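Local coordinates for protein lytic chitin monooxygenase (Enterococcus faecalis, PDB 4ALS) that uses copper to cleave glycosidic bonds of alpha- and beta-chitin oxidatively, acting together with a chitinase to depolymerise crystalline chitin, at residues T64-T69 and A160-I165; I78-T83 and V128-N133; A84-A89 and W148-T153. All coordinates share one frame; numbering follows the deposited sequence. Where two conformers were deposited one is given.

Interaction 1: residues T64-T69 and A160-I165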
loop_
_atom_site.group_PDB
_atom_site.type_symbol
_atom_site.label_atom_id
_atom_site.label_comp_id
_atom_site.label_asym_id
_atom_site.label_seq_id
_atom_site.Cartn_x
_atom_site.Cartn_y
_atom_site.Cartn_z
ATOM N N THR A 64 16.659 4.940 1.318
ATOM C CA THR A 64 16.488 5.763 2.525
ATOM C C THR A 64 15.420 6.849 2.455
ATOM O O THR A 64 15.224 7.561 3.435
ATOM C CB THR A 64 17.807 6.452 2.938
ATOM O OG1 THR A 64 18.261 7.301 1.872
ATOM C CG2 THR A 64 18.882 5.430 3.261
ATOM N N ARG A 65 14.726 6.973 1.322
ATOM C CA ARG A 65 13.762 8.061 1.142
ATOM C C ARG A 65 12.571 8.007 2.099
ATOM O O ARG A 65 12.116 9.049 2.592
ATOM C CB ARG A 65 13.246 8.107 -0.303
ATOM C CG ARG A 65 12.219 9.204 -0.558
ATOM C CD ARG A 65 12.737 10.624 -0.381
ATOM N NE ARG A 65 11.649 11.526 -0.747
ATOM C CZ ARG A 65 10.828 12.108 0.120
ATOM N NH1 ARG A 65 11.001 11.926 1.431
ATOM N NH2 ARG A 65 9.826 12.870 -0.338
ATOM N N TRP A 66 12.075 6.800 2.367
ATOM C CA TRP A 66 10.802 6.636 3.086
ATOM C C TRP A 66 10.951 6.040 4.456
ATOM O O TRP A 66 11.838 5.215 4.706
ATOM C CB TRP A 66 9.839 5.786 2.259
ATOM C CG TRP A 66 9.656 6.316 0.869
ATOM C CD1 TRP A 66 10.011 5.696 -0.329
ATOM C CD2 TRP A 66 9.087 7.606 0.486
ATOM N NE1 TRP A 66 9.693 6.492 -1.393
ATOM C CE2 TRP A 66 9.148 7.655 -0.983
ATOM C CE3 TRP A 66 8.552 8.691 1.179
ATOM C CZ2 TRP A 66 8.680 8.747 -1.699
ATOM C CZ3 TRP A 66 8.082 9.786 0.441
ATOM C CH2 TRP A 66 8.155 9.809 -0.972
ATOM N N HIS A 67 10.057 6.452 5.352
ATOM C CA HIS A 67 9.987 5.859 6.689
ATOM C C HIS A 67 9.493 4.421 6.646
ATOM O O HIS A 67 8.490 4.116 6.000
ATOM C CB HIS A 67 9.079 6.702 7.576
ATOM C CG HIS A 67 8.980 6.186 8.978
ATOM N ND1 HIS A 67 9.834 6.565 9.941
ATOM C CD2 HIS A 67 8.119 5.259 9.556
ATOM C CE1 HIS A 67 9.536 5.917 11.086
ATOM N NE2 HIS A 67 8.496 5.112 10.851
ATOM N N LYS A 68 10.192 3.516 7.330
ATOM C CA LYS A 68 9.778 2.109 7.419
ATOM C C LYS A 68 9.220 1.770 8.789
ATOM O O LYS A 68 9.735 2.236 9.816
ATOM C CB LYS A 68 10.964 1.174 7.159
ATOM C CG LYS A 68 11.480 1.180 5.729
ATOM C CD LYS A 68 12.635 2.141 5.594
ATOM C CE LYS A 68 13.181 2.193 4.181
ATOM N NZ LYS A 68 13.959 3.463 4.110
ATOM N N THR A 69 8.206 0.913 8.813
ATOM C CA THR A 69 7.791 0.285 10.065
ATOM C C THR A 69 8.608 -0.986 10.265
ATOM O O THR A 69 8.713 -1.805 9.348
ATOM C CB THR A 69 6.302 -0.104 10.053
ATOM O OG1 THR A 69 5.509 1.063 9.866
ATOM C CG2 THR A 69 5.886 -0.730 11.382
ATOM N N ALA A 160 1.079 1.565 -1.245
ATOM C CA ALA A 160 2.441 1.078 -1.013
ATOM C C ALA A 160 2.824 1.330 0.435
ATOM O O ALA A 160 2.553 2.399 0.968
ATOM C CB ALA A 160 3.426 1.757 -1.944
ATOM N N ILE A 161 3.432 0.316 1.048
ATOM C CA ILE A 161 3.796 0.308 2.478
ATOM C C ILE A 161 5.264 -0.087 2.611
ATOM O O ILE A 161 5.678 -1.145 2.140
ATOM C CB ILE A 161 2.931 -0.712 3.262
ATOM C CG1 ILE A 161 1.431 -0.435 3.071
ATOM C CG2 ILE A 161 3.300 -0.711 4.745
ATOM C CD1 ILE A 161 0.550 -1.649 3.330
ATOM N N ASP A 162 6.045 0.771 3.263
ATOM C CA ASP A 162 7.475 0.542 3.454
ATOM C C ASP A 162 7.726 -0.132 4.788
ATOM O O ASP A 162 7.346 0.401 5.833
ATOM C CB ASP A 162 8.215 1.878 3.383
ATOM C CG ASP A 162 8.064 2.530 2.034
ATOM O OD1 ASP A 162 8.594 1.972 1.055
ATOM O OD2 ASP A 162 7.374 3.568 1.942
ATOM N N VAL A 163 8.342 -1.310 4.751
ATOM C CA VAL A 163 8.623 -2.059 5.982
ATOM C C VAL A 163 10.099 -2.463 6.079
ATOM O O VAL A 163 10.791 -2.589 5.068
ATOM C CB VAL A 163 7.682 -3.280 6.159
ATOM C CG1 VAL A 163 6.235 -2.834 6.248
ATOM C CG2 VAL A 163 7.860 -4.286 5.021
ATOM N N ASN A 164 10.572 -2.610 7.316
ATOM C CA ASN A 164 11.905 -3.140 7.586
ATOM C C ASN A 164 11.733 -4.421 8.380
ATOM O O ASN A 164 11.336 -4.397 9.535
ATOM C CB ASN A 164 12.745 -2.128 8.363
ATOM C CG ASN A 164 14.113 -2.659 8.720
ATOM O OD1 ASN A 164 14.520 -2.627 9.890
ATOM N ND2 ASN A 164 14.826 -3.154 7.724
ATOM N N ILE A 165 12.039 -5.537 7.737
ATOM C CA ILE A 165 11.765 -6.852 8.312
ATOM C C ILE A 165 13.002 -7.359 9.025
ATOM O O ILE A 165 14.061 -7.525 8.409
ATOM C CB ILE A 165 11.308 -7.822 7.193
ATOM C CG1 ILE A 165 10.101 -7.234 6.436
ATOM C CG2 ILE A 165 11.007 -9.202 7.769
ATOM C CD1 ILE A 165 9.684 -7.994 5.192
HETATM O O HOH W 1 6.802 5.080 4.088
HETATM O O HOH W 2 4.987 1.024 7.275
#

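Interaction 2: residues I78-T83 and V128-N133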
loop_
_atom_site.group_PDB
_atom_site.type_symbol
_atom_site.label_atom_id
_atom_site.label_comp_id
_atom_site.label_asym_id
_atom_site.label_seq_id
_atom_site.Cartn_x
_atom_site.Cartn_y
_atom_site.Cartn_z
ATOM N N ILE A 78 -2.871 -6.048 9.142
ATOM C CA ILE A 78 -3.065 -4.861 8.303
ATOM C C ILE A 78 -4.366 -4.200 8.711
ATOM O O ILE A 78 -5.395 -4.871 8.806
ATOM C CB ILE A 78 -3.221 -5.236 6.815
ATOM C CG1 ILE A 78 -2.046 -6.096 6.336
ATOM C CG2 ILE A 78 -3.395 -3.985 5.959
ATOM C CD1 ILE A 78 -0.706 -5.397 6.335
ATOM N N THR A 79 -4.321 -2.894 8.984
ATOM C CA THR A 79 -5.534 -2.149 9.282
ATOM C C THR A 79 -5.742 -1.036 8.260
ATOM O O THR A 79 -4.898 -0.143 8.106
ATOM C CB THR A 79 -5.518 -1.551 10.704
ATOM O OG1 THR A 79 -5.315 -2.595 11.671
ATOM C CG2 THR A 79 -6.849 -0.880 10.991
ATOM N N TRP A 80 -6.871 -1.112 7.557
ATOM C CA TRP A 80 -7.341 -0.032 6.689
ATOM C C TRP A 80 -8.288 0.869 7.421
ATOM O O TRP A 80 -9.068 0.414 8.261
ATOM C CB TRP A 80 -8.114 -0.596 5.508
ATOM C CG TRP A 80 -7.331 -1.286 4.433
ATOM C CD1 TRP A 80 -6.847 -2.596 4.436
ATOM C CD2 TRP A 80 -6.980 -0.747 3.107
ATOM N NE1 TRP A 80 -6.218 -2.879 3.252
ATOM C CE2 TRP A 80 -6.265 -1.815 2.411
ATOM C CE3 TRP A 80 -7.165 0.479 2.457
ATOM C CZ2 TRP A 80 -5.775 -1.653 1.116
ATOM C CZ3 TRP A 80 -6.673 0.628 1.155
ATOM C CH2 TRP A 80 -5.979 -0.412 0.508
ATOM N N ASN A 81 -8.242 2.156 7.091
ATOM C CA ASN A 81 -9.316 3.073 7.461
ATOM C C ASN A 81 -9.954 3.596 6.202
ATOM O O ASN A 81 -9.243 4.077 5.294
ATOM C CB ASN A 81 -8.794 4.256 8.263
ATOM C CG ASN A 81 -8.228 3.855 9.602
ATOM O OD1 ASN A 81 -8.433 2.728 10.094
ATOM N ND2 ASN A 81 -7.547 4.785 10.221
ATOM N N LEU A 82 -11.282 3.517 6.144
ATOM C CA LEU A 82 -12.019 3.950 4.965
ATOM C C LEU A 82 -12.762 5.235 5.273
ATOM O O LEU A 82 -13.630 5.263 6.150
ATOM C CB LEU A 82 -13.007 2.867 4.513
ATOM C CG LEU A 82 -12.494 1.419 4.496
ATOM C CD1 LEU A 82 -13.560 0.475 3.953
ATOM C CD2 LEU A 82 -11.205 1.276 3.695
ATOM N N THR A 83 -12.424 6.304 4.560
ATOM C CA THR A 83 -13.143 7.575 4.738
ATOM C C THR A 83 -14.459 7.573 3.974
ATOM O O THR A 83 -15.379 8.319 4.318
ATOM C CB THR A 83 -12.300 8.792 4.309
ATOM O OG1 THR A 83 -12.069 8.744 2.889
ATOM C CG2 THR A 83 -10.979 8.818 5.052
ATOM N N VAL A 128 -11.000 -1.815 8.776
ATOM C CA VAL A 128 -10.923 -3.200 8.277
ATOM C C VAL A 128 -9.599 -3.792 8.749
ATOM O O VAL A 128 -8.522 -3.243 8.475
ATOM C CB VAL A 128 -11.014 -3.276 6.737
ATOM C CG1 VAL A 128 -10.813 -4.710 6.241
ATOM C CG2 VAL A 128 -12.357 -2.727 6.257
ATOM N N LYS A 129 -9.688 -4.913 9.454
ATOM C CA LYS A 129 -8.518 -5.565 10.035
ATOM C C LYS A 129 -8.338 -6.925 9.374
ATOM O O LYS A 129 -9.259 -7.749 9.374
ATOM C CB LYS A 129 -8.705 -5.720 11.552
ATOM C CG LYS A 129 -8.975 -4.421 12.295
ATOM C CD LYS A 129 -9.491 -4.701 13.697
ATOM C CE LYS A 129 -9.801 -3.415 14.440
ATOM N NZ LYS A 129 -10.238 -3.715 15.829
ATOM N N GLN A 130 -7.146 -7.155 8.809
ATOM C CA GLN A 130 -6.813 -8.417 8.135
ATOM C C GLN A 130 -5.434 -8.867 8.581
ATOM O O GLN A 130 -4.649 -8.057 9.067
ATOM C CB GLN A 130 -6.889 -8.265 6.602
ATOM C CG GLN A 130 -8.292 -7.876 6.132
ATOM C CD GLN A 130 -8.375 -7.494 4.671
ATOM O OE1 GLN A 130 -7.381 -7.143 4.019
ATOM N NE2 GLN A 130 -9.583 -7.548 4.150
ATOM N N THR A 131 -5.175 -10.165 8.498
ATOM C CA THR A 131 -3.859 -10.699 8.839
ATOM C C THR A 131 -3.312 -11.412 7.609
ATOM O O THR A 131 -4.004 -12.219 6.993
ATOM C CB THR A 131 -3.922 -11.646 10.066
ATOM O OG1 THR A 131 -4.537 -10.968 11.168
ATOM C CG2 THR A 131 -2.523 -12.082 10.518
ATOM N N ILE A 132 -2.094 -11.056 7.225
ATOM C CA ILE A 132 -1.416 -11.678 6.087
ATOM C C ILE A 132 -0.101 -12.263 6.584
ATOM O O ILE A 132 0.376 -11.864 7.641
ATOM C CB ILE A 132 -1.207 -10.672 4.923
ATOM C CG1 ILE A 132 -0.189 -9.577 5.273
ATOM C CG2 ILE A 132 -2.551 -10.063 4.501
ATOM C CD1 ILE A 132 0.138 -8.661 4.104
ATOM N N ASN A 133 0.471 -13.203 5.839
ATOM C CA ASN A 133 1.766 -13.777 6.203
ATOM C C ASN A 133 2.907 -13.203 5.380
ATOM O O ASN A 133 2.878 -13.228 4.165
ATOM C CB ASN A 133 1.757 -15.309 6.064
ATOM C CG ASN A 133 1.037 -16.005 7.205
ATOM O OD1 ASN A 133 1.236 -15.679 8.383
ATOM N ND2 ASN A 133 0.237 -17.008 6.865
#

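Interaction 3: residues A84-A89 and W148-T153. With CU (copper (II) ion), chain B.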
loop_
_atom_site.group_PDB
_atom_site.type_symbol
_atom_site.label_atom_id
_atom_site.label_comp_id
_atom_site.label_asym_id
_atom_site.label_seq_id
_atom_site.Cartn_x
_atom_site.Cartn_y
_atom_site.Cartn_z
ATOM N N ALA A 84 -14.541 6.738 2.942
ATOM C CA ALA A 84 -15.777 6.506 2.181
ATOM C C ALA A 84 -15.863 5.011 1.911
ATOM O O ALA A 84 -15.086 4.453 1.121
ATOM C CB ALA A 84 -15.802 7.309 0.877
ATOM N N GLN A 85 -16.782 4.350 2.614
ATOM C CA GLN A 85 -16.997 2.920 2.433
ATOM C C GLN A 85 -17.599 2.634 1.065
ATOM O O GLN A 85 -18.463 3.380 0.590
ATOM C CB GLN A 85 -17.931 2.381 3.516
ATOM C CG GLN A 85 -17.403 2.491 4.935
ATOM C CD GLN A 85 -18.539 2.547 5.930
ATOM O OE1 GLN A 85 -19.060 3.626 6.237
ATOM N NE2 GLN A 85 -18.924 1.392 6.446
ATOM N N HIS A 86 -17.120 1.577 0.414
ATOM C CA HIS A 86 -17.712 1.144 -0.849
ATOM C C HIS A 86 -17.847 -0.346 -0.845
ATOM O O HIS A 86 -17.024 -1.049 -0.255
ATOM C CB HIS A 86 -16.829 1.522 -2.049
ATOM C CG HIS A 86 -16.480 2.996 -2.146
ATOM N ND1 HIS A 86 -17.416 3.970 -2.242
ATOM C CD2 HIS A 86 -15.244 3.628 -2.217
ATOM C CE1 HIS A 86 -16.802 5.170 -2.347
ATOM N NE2 HIS A 86 -15.472 4.959 -2.340
ATOM N N ARG A 87 -18.887 -0.831 -1.523
ATOM C CA ARG A 87 -19.050 -2.249 -1.813
ATOM C C ARG A 87 -17.722 -2.780 -2.360
ATOM O O ARG A 87 -17.091 -2.136 -3.214
ATOM C CB ARG A 87 -20.167 -2.413 -2.842
ATOM C CG ARG A 87 -20.788 -3.793 -2.903
ATOM C CD ARG A 87 -22.117 -3.721 -3.637
ATOM N NE ARG A 87 -22.614 -5.039 -4.003
ATOM C CZ ARG A 87 -23.706 -5.242 -4.734
ATOM N NH1 ARG A 87 -24.420 -4.207 -5.168
ATOM N NH2 ARG A 87 -24.093 -6.481 -5.026
ATOM N N THR A 88 -17.294 -3.945 -1.876
ATOM C CA THR A 88 -15.920 -4.412 -2.129
ATOM C C THR A 88 -15.848 -5.772 -2.812
ATOM O O THR A 88 -16.542 -6.713 -2.397
ATOM C CB THR A 88 -15.171 -4.485 -0.782
ATOM O OG1 THR A 88 -15.059 -3.168 -0.239
ATOM C CG2 THR A 88 -13.770 -5.082 -0.927
ATOM N N ALA A 89 -14.995 -5.863 -3.837
ATOM C CA ALA A 89 -14.737 -7.124 -4.546
ATOM C C ALA A 89 -13.625 -7.945 -3.905
ATOM O O ALA A 89 -13.749 -9.157 -3.777
ATOM C CB ALA A 89 -14.422 -6.871 -6.013
ATOM N N TRP A 148 -7.130 -2.463 -2.692
ATOM C CA TRP A 148 -8.543 -2.603 -2.338
ATOM C C TRP A 148 -9.355 -2.483 -3.602
ATOM O O TRP A 148 -9.458 -1.400 -4.184
ATOM C CB TRP A 148 -8.903 -1.523 -1.313
ATOM C CG TRP A 148 -10.366 -1.406 -0.976
ATOM C CD1 TRP A 148 -11.328 -2.413 -0.970
ATOM C CD2 TRP A 148 -11.071 -0.196 -0.564
ATOM N NE1 TRP A 148 -12.554 -1.915 -0.596
ATOM C CE2 TRP A 148 -12.456 -0.588 -0.319
ATOM C CE3 TRP A 148 -10.692 1.128 -0.342
ATOM C CZ2 TRP A 148 -13.419 0.331 0.082
ATOM C CZ3 TRP A 148 -11.669 2.039 0.059
ATOM C CH2 TRP A 148 -12.994 1.649 0.270
ATOM N N GLY A 149 -9.924 -3.602 -4.051
ATOM C CA GLY A 149 -10.707 -3.617 -5.289
ATOM C C GLY A 149 -12.176 -3.378 -5.039
ATOM O O GLY A 149 -12.831 -4.130 -4.306
ATOM N N ILE A 150 -12.695 -2.324 -5.672
ATOM C CA ILE A 150 -14.084 -1.884 -5.458
ATOM C C ILE A 150 -15.066 -2.803 -6.195
ATOM O O ILE A 150 -14.805 -3.244 -7.310
ATOM C CB ILE A 150 -14.241 -0.396 -5.835
ATOM C CG1 ILE A 150 -13.237 0.478 -5.056
ATOM C CG2 ILE A 150 -15.668 0.092 -5.589
ATOM C CD1 ILE A 150 -13.176 0.224 -3.557
ATOM N N GLY A 151 -16.189 -3.110 -5.551
ATOM C CA GLY A 151 -17.136 -4.074 -6.109
ATOM C C GLY A 151 -18.070 -3.542 -7.182
ATOM O O GLY A 151 -18.469 -4.288 -8.072
ATOM N N ASP A 152 -18.411 -2.255 -7.108
ATOM C CA ASP A 152 -19.407 -1.663 -8.009
ATOM C C ASP A 152 -18.809 -0.610 -8.926
ATOM O O ASP A 152 -19.535 0.181 -9.524
ATOM C CB ASP A 152 -20.596 -1.091 -7.224
ATOM C CG ASP A 152 -20.170 -0.143 -6.101
ATOM O OD1 ASP A 152 -18.972 0.197 -5.975
ATOM O OD2 ASP A 152 -21.055 0.263 -5.325
ATOM N N THR A 153 -17.479 -0.589 -9.028
ATOM C CA THR A 153 -16.786 0.223 -10.033
ATOM C C THR A 153 -15.633 -0.605 -10.609
ATOM O O THR A 153 -15.301 -1.677 -10.084
ATOM C CB THR A 153 -16.170 1.527 -9.470
ATOM O OG1 THR A 153 -14.999 1.203 -8.699
ATOM C CG2 THR A 153 -17.152 2.315 -8.606
HETATM CU CU CU B . -14.078 6.301 -2.291
HETATM O O HOH W 3 -20.695 0.964 -2.703
#

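Interaction 1: residues T64-T69 and A160-I165
Asp-162 reaches from its strand into the loop at Trp-66 and His-67, and its side chain links to the loop by packing, a water and a shared Arg-10. Asp-162 CB lies 3.5 Å from His-67 O and 4.1 Å from Lys-68 CG. With CG anti to the carbonyl carbon (chi1 -62°), the carboxylate swings toward Trp-66, and Asp-162 OD2 touches Trp-66 CB at 3.3 Å. The carboxylate and indole planes are almost parallel, 11° apart, yet OD2 approaches the ring obliquely. At the tip both oxygens are satisfied: OD1 by the hydroxyl of Tyr-141, OD2 by a salt bridge to Arg-10 and by a water that also donates to His-67 O. Arg-10 additionally makes a cation-pi contact with Trp-66, so one cation serves carboxylate and indole.

The backbones then pair. Thr-69 N donates to Asp-162 O at 3.1 Å, and Asn-164 N to Thr-69 O at 2.9 Å. A second water bridges the hydroxyl of Thr-69 to Asp-162 O, which therefore accepts from both the amide and the water. Beside this pairing, Lys-68 CB packs on Asn-164 CB at 3.9 Å. A bend at chi2 (95°) takes the rest of the lysine chain back to its own loop, where Lys-68 NZ is held by the carbonyl oxygens of Trp-66, at 2.8 Å, and of Ala-63.

Thr-69 and Val-163 form a parallel bridge, the point where the loop before strand 69-71 enters the mixed sheet beside strand 155-165. Backbone bonds from Ile-161 and Val-163 to Ile-144 and His-142 join that strand to strand 142-150, its antiparallel neighbour.

Interaction 2: residues I78-T83 and V128-N133
Ile-78 and Gln-130 exchange two backbone hydrogen bonds, and Trp-80 and Val-128 repeat the pattern two residues on. Ile-78 N reaches Gln-130 O at 2.7 Å, with Gln-130 N returning to Ile-78 O; Trp-80 N meets Val-128 O at 2.8 Å, and Val-128 N closes the second ring on Trp-80 O. These are the hydrogen-bonded pairs of an antiparallel ladder whose short strand axes run at 159°. Between them Thr-79 and Lys-129 form the non-hydrogen-bonded pair, where weaker CA-H...O contacts fill in: Thr-79 CA lies 3.3 Å from Val-128 O, and Lys-129 CA lies close to Ile-78 O.

Apolar packing occupies the face carrying Ile-78, Trp-80, Val-128 and Gln-130. The CB atoms of Trp-80 and Val-128 sit side by side at 4.1 Å. Farther along, Leu-82 brings its CD1 against Val-128 CG2, while at the other end Ile-132 crosses Ile-78, its CD1 4.0 Å from Ile-78 CG1. Ile-132 has CG1 between its backbone N and carbonyl carbon (chi1 69°), a placement that directs CD1 toward Ile-78.

Polar side chains are divided between the faces. On the other one, Thr-79 and Lys-129 run alongside each other, the hydroxyl of Thr-79 near Lys-129 CG, before the extended lysine chain departs. On the apolar face, the indole NE1 of Trp-80 and OE1 of Gln-130 both hydrogen-bond to the hydroxyl of Tyr-93, which gives two buried polar ends a common partner.

Strand 74-82 is the middle member of a three-stranded antiparallel sheet, with strand 127-134 along one edge and strand 2-6 along the other. The apolar face of the pair packs on strand 88-96 through Trp-91 and Tyr-93; Gln-130 and Ile-132 also meet Ile-117 and Ile-114 of strand 111-120.

Interaction 3: residues A84-A89 and W148-T153
Trp-148 donates its indole N-H to the hydroxyl of Thr-88, Trp-148 NE1 to Thr-88 OG1 at 2.8 Å, in a nearly straight bond (169°) lying in the ring plane. Thr-88 OG1 in turn donates to His-86 O at 2.9 Å. The hydroxyl thus accepts one hydrogen bond and donates another, linking the buried indole to the backbone of a copper ligand.

The backbone carries two more bonds across the contact. Gly-151 N donates to Arg-87 O at 2.7 Å, and Ala-89 N to Gly-149 O at 2.8 Å. At the outer end, a water accepts from Arg-87 N and donates to Asp-152 OD2, joining backbone to carboxylate, while Arg-87 CB packs against that carboxylate. Just before Asp-152, Ile-150 O accepts from Lys-39 NZ and Gly-151 O from Gln-121 NE2.

Ile-150 CD1 sits over the centre of one face of the Trp-148 ring, and Ile-150 CG2 touches His-86 CB. Trp-148 CH2 comes to 3.9 Å from His-86 CD2, but the two rings, though nearly parallel, are slid apart with little overlap. CG of Trp-148 is anti to the backbone N (chi1 172°), which carries the indole toward segment 84-89.

His-86 NE2 binds copper at 1.9 Å, and the amino-terminal N of His-1 is another ligand. Two histidines with the terminal amine form the histidine brace of lytic polysaccharide monooxygenases. His-86 of segment 84-89 supplies one ligand of that brace; because its carbonyl O accepts from Thr-88 and its ring meets Trp-148 CH2, the contact between the two segments lies directly beside the copper site.

Along the chain the segments come in the order 64-69, 78-83, 84-89, 128-133, 148-153 and 160-165, so interactions 2 and 3 both fall within the span closed by interaction 1, and their own segments alternate. Interactions 1 and 3 share the mixed sheet through neighbouring strands 155-165 and 142-150, but lie on opposite sides of the chain's centre, their centres about 27 Å apart. Interaction 2 belongs to the three-stranded sheet; its centre is about 14 Å from that of interaction 3, and the two touch where Trp-80 and Leu-82 pack on Trp-148. That join packs one sheet against the other just behind the copper site, whereas interaction 1 lies away from it.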